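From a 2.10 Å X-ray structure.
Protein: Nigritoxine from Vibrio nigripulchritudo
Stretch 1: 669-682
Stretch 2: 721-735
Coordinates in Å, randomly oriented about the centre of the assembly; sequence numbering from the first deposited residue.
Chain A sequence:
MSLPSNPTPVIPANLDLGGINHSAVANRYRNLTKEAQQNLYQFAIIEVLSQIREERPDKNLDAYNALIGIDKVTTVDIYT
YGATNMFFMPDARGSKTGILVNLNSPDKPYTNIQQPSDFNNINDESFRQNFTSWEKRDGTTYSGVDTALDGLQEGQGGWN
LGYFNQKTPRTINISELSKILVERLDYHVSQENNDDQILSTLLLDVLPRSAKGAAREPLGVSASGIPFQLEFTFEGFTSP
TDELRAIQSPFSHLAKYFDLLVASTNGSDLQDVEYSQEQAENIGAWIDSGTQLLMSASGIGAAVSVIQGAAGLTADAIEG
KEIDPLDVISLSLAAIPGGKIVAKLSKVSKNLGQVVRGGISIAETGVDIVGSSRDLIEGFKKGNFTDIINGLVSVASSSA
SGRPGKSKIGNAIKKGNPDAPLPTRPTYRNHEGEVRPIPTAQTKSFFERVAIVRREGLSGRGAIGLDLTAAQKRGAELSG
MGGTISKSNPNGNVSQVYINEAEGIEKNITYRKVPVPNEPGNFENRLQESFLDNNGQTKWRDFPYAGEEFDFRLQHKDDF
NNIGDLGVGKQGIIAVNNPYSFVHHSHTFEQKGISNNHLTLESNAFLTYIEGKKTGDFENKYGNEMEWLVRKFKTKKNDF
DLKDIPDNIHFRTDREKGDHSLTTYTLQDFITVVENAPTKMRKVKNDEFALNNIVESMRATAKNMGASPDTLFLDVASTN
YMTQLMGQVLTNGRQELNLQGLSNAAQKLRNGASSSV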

# COMPACT_ATOMS: atom_id res chain seq x y z
N ASP A 669 12.88 27.97 19.62
CA ASP A 669 11.98 27.40 20.63
C ASP A 669 10.65 27.01 19.99
O ASP A 669 10.11 25.94 20.26
N PHE A 670 10.13 27.90 19.13
CA PHE A 670 8.86 27.70 18.44
C PHE A 670 8.92 26.47 17.56
O PHE A 670 8.06 25.57 17.64
N ILE A 671 9.97 26.40 16.76
CA ILE A 671 10.15 25.30 15.81
C ILE A 671 10.29 23.97 16.54
O ILE A 671 9.65 22.97 16.16
N THR A 672 11.08 23.95 17.61
CA THR A 672 11.28 22.71 18.39
C THR A 672 9.93 22.14 18.87
O THR A 672 9.66 20.97 18.72
N VAL A 673 9.07 22.99 19.42
CA VAL A 673 7.78 22.51 19.89
C VAL A 673 6.90 22.07 18.70
O VAL A 673 6.31 20.98 18.71
N VAL A 674 6.86 22.88 17.65
CA VAL A 674 6.00 22.60 16.51
C VAL A 674 6.35 21.24 15.89
O VAL A 674 5.46 20.43 15.59
N GLU A 675 7.65 21.03 15.69
CA GLU A 675 8.21 19.81 15.15
C GLU A 675 7.85 18.57 15.99
O GLU A 675 7.51 17.53 15.45
N ASN A 676 7.90 18.70 17.31
CA ASN A 676 7.47 17.62 18.18
C ASN A 676 5.96 17.37 18.20
O ASN A 676 5.54 16.28 18.56
N ALA A 677 5.14 18.36 17.83
CA ALA A 677 3.68 18.14 17.79
C ALA A 677 3.13 17.48 19.10
O ALA A 677 2.47 16.44 19.04
N PRO A 678 3.43 18.05 20.27
CA PRO A 678 3.00 17.37 21.50
C PRO A 678 1.53 17.62 21.81
O PRO A 678 0.88 18.49 21.19
N THR A 679 1.02 16.83 22.75
CA THR A 679 -0.30 17.02 23.34
C THR A 679 -1.37 17.15 22.27
O THR A 679 -1.47 16.26 21.43
N LYS A 680 -2.17 18.22 22.26
CA LYS A 680 -3.29 18.28 21.30
C LYS A 680 -2.88 18.36 19.82
O LYS A 680 -3.71 18.14 18.92
N MET A 681 -1.61 18.66 19.57
CA MET A 681 -1.07 18.62 18.20
C MET A 681 -0.67 17.24 17.68
O MET A 681 -0.28 17.12 16.51
N ARG A 682 -0.75 16.20 18.52
CA ARG A 682 -0.13 14.90 18.19
C ARG A 682 -0.46 14.36 16.79
O ARG A 682 0.43 13.90 16.08
N TYR A 721 -0.07 37.29 21.33
CA TYR A 721 -0.50 36.58 20.13
C TYR A 721 0.09 35.18 20.11
O TYR A 721 -0.63 34.21 19.87
N MET A 722 1.38 35.08 20.42
CA MET A 722 2.09 33.79 20.49
C MET A 722 1.52 32.85 21.57
O MET A 722 1.24 31.68 21.29
N THR A 723 1.32 33.35 22.80
CA THR A 723 0.79 32.51 23.88
C THR A 723 -0.64 32.07 23.59
O THR A 723 -1.03 30.94 23.93
N GLN A 724 -1.43 32.95 22.97
CA GLN A 724 -2.81 32.61 22.58
C GLN A 724 -2.79 31.48 21.55
O GLN A 724 -3.47 30.46 21.69
N LEU A 725 -1.98 31.68 20.51
CA LEU A 725 -1.83 30.70 19.43
C LEU A 725 -1.43 29.32 19.94
O LEU A 725 -2.08 28.32 19.63
N MET A 726 -0.34 29.27 20.71
CA MET A 726 0.18 28.00 21.23
C MET A 726 -0.78 27.36 22.23
O MET A 726 -0.94 26.15 22.22
N GLY A 727 -1.38 28.16 23.08
CA GLY A 727 -2.39 27.68 24.03
C GLY A 727 -3.45 26.90 23.31
O GLY A 727 -3.82 25.79 23.75
N GLN A 728 -3.92 27.45 22.18
CA GLN A 728 -4.97 26.82 21.40
C GLN A 728 -4.44 25.58 20.67
O GLN A 728 -5.03 24.48 20.76
N VAL A 729 -3.32 25.76 19.97
CA VAL A 729 -2.75 24.72 19.14
C VAL A 729 -2.35 23.53 20.02
O VAL A 729 -2.64 22.37 19.71
N LEU A 730 -1.70 23.81 21.13
CA LEU A 730 -1.15 22.75 21.95
C LEU A 730 -2.12 22.16 22.96
O LEU A 730 -1.98 20.99 23.31
N THR A 731 -3.08 22.96 23.44
CA THR A 731 -3.95 22.50 24.54
C THR A 731 -5.44 22.74 24.32
O THR A 731 -6.23 22.59 25.25
N ASN A 732 -5.83 23.11 23.10
CA ASN A 732 -7.23 23.47 22.81
C ASN A 732 -7.74 24.60 23.72
O ASN A 732 -8.92 24.68 24.00
N GLY A 733 -6.83 25.46 24.16
CA GLY A 733 -7.18 26.60 25.01
C GLY A 733 -7.52 26.22 26.46
O GLY A 733 -8.09 27.02 27.19
N ARG A 734 -7.17 25.00 26.86
CA ARG A 734 -7.46 24.52 28.23
C ARG A 734 -6.42 25.01 29.23
O ARG A 734 -6.71 25.17 30.39
N GLN A 735 -5.20 25.26 28.76
CA GLN A 735 -4.15 25.71 29.66
C GLN A 735 -3.57 27.06 29.22
O GLN A 735 -3.28 27.26 28.05

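Helices 669-676 and 721-731 run in nearly the same direction, their axes inclined by 17° and no closer than 11.7 Å. At that separation F670, V673, M722, M726 and L730 help fill the space between them. The CA-to-CB bond of F670 points sideways, but its t rotamer (chi1 -180°, chi2 76°) brings the ring nearer to the second helix. There its CD1 lies 3.5 Å from M722 CE and its CE1 3.5 Å from M726 SD, with L725, chi1 t and chi2 p, at the margin. Both methionine sulfurs approach the ring obliquely: M722 SD is 4.6 Å and M726 SD 4.7 Å from the centroid of the F670 ring.

M722 points toward the first stretch and folds through t, p, p, which places its methyl group on F670. M726 starts sideways and bends through m, m, with chi3 at -99°; its SD and CE both lie against F670, and CE also lies 3.8 Å from V673 CG1. V673, in the t rotamer, points toward the second helix, and the same CG1 also lies 3.8 Å from L730 CD1.

L730 links this helical packing to the loop that follows the first helix. Its CA-to-CB bond is directed away overall, yet the m,t conformation carries the branched end back across the interface. Both methyls lie near V673 CG1, and L730 CD2 also lies 4.1 Å from P678 CG and 3.8 Å from M681 SD. M681 has an off-well chi1 of -107° and an extended chi2; this course leaves its CG 3.5 Å from V729 CG1 and its sulfur beside L730.

Polar contact converges on the carbonyl of L730. T679, in the p rotamer, donates from OG1 to L730 O at 2.6 Å, and K680 N donates to L730 O at 3.0 Å. At these bonds the backbones are close, with the CA atoms of K680 and L730 5.0 Å apart. On the second stretch, T731 points away and uses its p rotamer locally: OG1 donates to G727 O (2.6 Å) and accepts from Q735 N (3.1 Å), bracing the type I' turn from T731 to R734.

Over this turn K680 contributes mainly its aliphatic chain. The m,m,t course sets K680 CG 3.7 Å from T731 CA and K680 CD 3.5 Å from N732 ND2. K680 CE then lies 3.5 Å from R734 NH1, at the edge of the guanidinium. K680 NZ is only 3.6 Å from R734 NH1, a proximity of like charges.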

# COMPACT_ATOMS: atom_id res chain seq x y z
CB ASP A 669 11.69 28.40 21.75
CG ASP A 669 12.90 28.72 22.61
OD1 ASP A 669 13.88 27.95 22.66
OD2 ASP A 669 12.84 29.80 23.25
CB PHE A 670 8.49 28.95 17.60
CG PHE A 670 7.19 28.81 16.86
CD1 PHE A 670 5.98 28.93 17.54
CD2 PHE A 670 7.16 28.61 15.49
CE1 PHE A 670 4.77 28.82 16.87
CE2 PHE A 670 5.96 28.50 14.80
CZ PHE A 670 4.76 28.59 15.50
CB ILE A 671 11.34 25.58 14.86
CG1 ILE A 671 10.97 26.69 13.86
CG2 ILE A 671 11.80 24.31 14.15
CD1 ILE A 671 12.09 27.07 12.89
CB THR A 672 12.21 22.95 19.59
OG1 THR A 672 13.48 23.41 19.10
CG2 THR A 672 12.41 21.66 20.42
CB VAL A 673 7.10 23.53 20.84
CG1 VAL A 673 5.65 23.16 21.13
CG2 VAL A 673 7.87 23.58 22.16
CB VAL A 674 6.10 23.72 15.44
CG1 VAL A 674 5.57 23.23 14.09
CG2 VAL A 674 5.33 24.94 15.91
CB GLU A 675 9.73 19.96 15.11
CG GLU A 675 10.47 18.87 14.37
CD GLU A 675 11.96 19.16 14.26
OE1 GLU A 675 12.51 19.77 15.22
OE2 GLU A 675 12.58 18.79 13.23
CB ASN A 676 7.95 17.84 19.61
CG ASN A 676 7.58 16.69 20.54
OD1 ASN A 676 8.09 15.56 20.40
ND2 ASN A 676 6.66 16.95 21.47
CB ALA A 677 3.32 17.27 16.58
CB PRO A 678 3.84 18.04 22.58
CG PRO A 678 4.04 19.43 22.05
CD PRO A 678 4.19 19.28 20.55
CB THR A 679 -0.30 18.17 24.38
OG1 THR A 679 0.01 19.39 23.72
CG2 THR A 679 0.79 17.94 25.39
CB LYS A 680 -4.29 19.39 21.67
CG LYS A 680 -4.89 19.27 23.07
CD LYS A 680 -5.70 17.99 23.27
CE LYS A 680 -6.32 17.98 24.67
NZ LYS A 680 -6.16 16.63 25.26
CB MET A 681 0.18 19.51 18.11
CG MET A 681 -0.01 20.81 17.37
SD MET A 681 1.61 21.57 17.11
CE MET A 681 2.03 20.90 15.51
CB ARG A 682 -0.44 13.82 19.25
CG ARG A 682 -1.91 13.64 19.56
CD ARG A 682 -2.17 12.67 20.72
NE ARG A 682 -3.36 13.10 21.46
CZ ARG A 682 -3.34 13.75 22.62
NH1 ARG A 682 -2.19 14.02 23.22
NH2 ARG A 682 -4.48 14.12 23.19
CB TYR A 721 -0.14 37.35 18.84
CG TYR A 721 -0.64 38.79 18.77
CD1 TYR A 721 -1.84 39.17 19.39
CD2 TYR A 721 0.10 39.75 18.08
CE1 TYR A 721 -2.28 40.49 19.32
CE2 TYR A 721 -0.34 41.08 18.00
CZ TYR A 721 -1.53 41.44 18.62
OH TYR A 721 -1.94 42.75 18.55
CB MET A 722 3.60 34.00 20.68
CG MET A 722 4.40 32.70 20.75
SD MET A 722 4.17 31.61 19.31
CE MET A 722 5.41 32.31 18.22
CB THR A 723 0.81 33.23 25.26
OG1 THR A 723 0.05 34.44 25.18
CG2 THR A 723 2.24 33.56 25.72
CB GLN A 724 -3.57 33.83 22.03
CG GLN A 724 -5.05 33.57 21.78
CD GLN A 724 -5.73 34.61 20.89
OE1 GLN A 724 -5.13 35.63 20.52
NE2 GLN A 724 -6.98 34.35 20.51
CB LEU A 725 -0.78 31.17 18.42
CG LEU A 725 -0.38 30.18 17.31
CD1 LEU A 725 -1.55 29.90 16.37
CD2 LEU A 725 0.77 30.77 16.51
CB MET A 726 1.58 28.16 21.84
CG MET A 726 2.64 28.61 20.85
SD MET A 726 2.83 27.46 19.46
CE MET A 726 4.26 26.53 19.97
CB GLN A 728 -5.62 27.80 20.40
CG GLN A 728 -6.69 27.15 19.51
CD GLN A 728 -7.82 26.49 20.31
OE1 GLN A 728 -8.15 26.93 21.39
NE2 GLN A 728 -8.40 25.42 19.77
CB VAL A 729 -1.58 25.30 18.30
CG1 VAL A 729 -0.55 24.25 17.97
CG2 VAL A 729 -2.10 25.97 17.03
CB LEU A 730 0.13 23.19 22.65
CG LEU A 730 1.24 23.71 21.74
CD1 LEU A 730 2.37 24.30 22.55
CD2 LEU A 730 1.77 22.61 20.81
CB THR A 731 -3.53 23.11 25.91
OG1 THR A 731 -4.00 24.47 26.01
CG2 THR A 731 -2.00 23.07 26.12
CB ASN A 732 -8.17 22.25 22.90
CG ASN A 732 -7.85 21.19 21.86
OD1 ASN A 732 -7.18 21.44 20.86
ND2 ASN A 732 -8.31 19.98 22.12
CB ARG A 734 -7.57 22.99 28.26
CG ARG A 734 -8.93 22.45 27.84
CD ARG A 734 -8.80 21.02 27.34
NE ARG A 734 -9.78 20.13 27.98
CZ ARG A 734 -9.80 18.80 27.84
NH1 ARG A 734 -8.91 18.16 27.08
NH2 ARG A 734 -10.73 18.10 28.47
CB GLN A 735 -3.05 24.64 29.73
CG GLN A 735 -1.91 24.99 30.66
CD GLN A 735 -0.82 23.94 30.67
OE1 GLN A 735 -0.34 23.51 29.61
NE2 GLN A 735 -0.42 23.52 31.87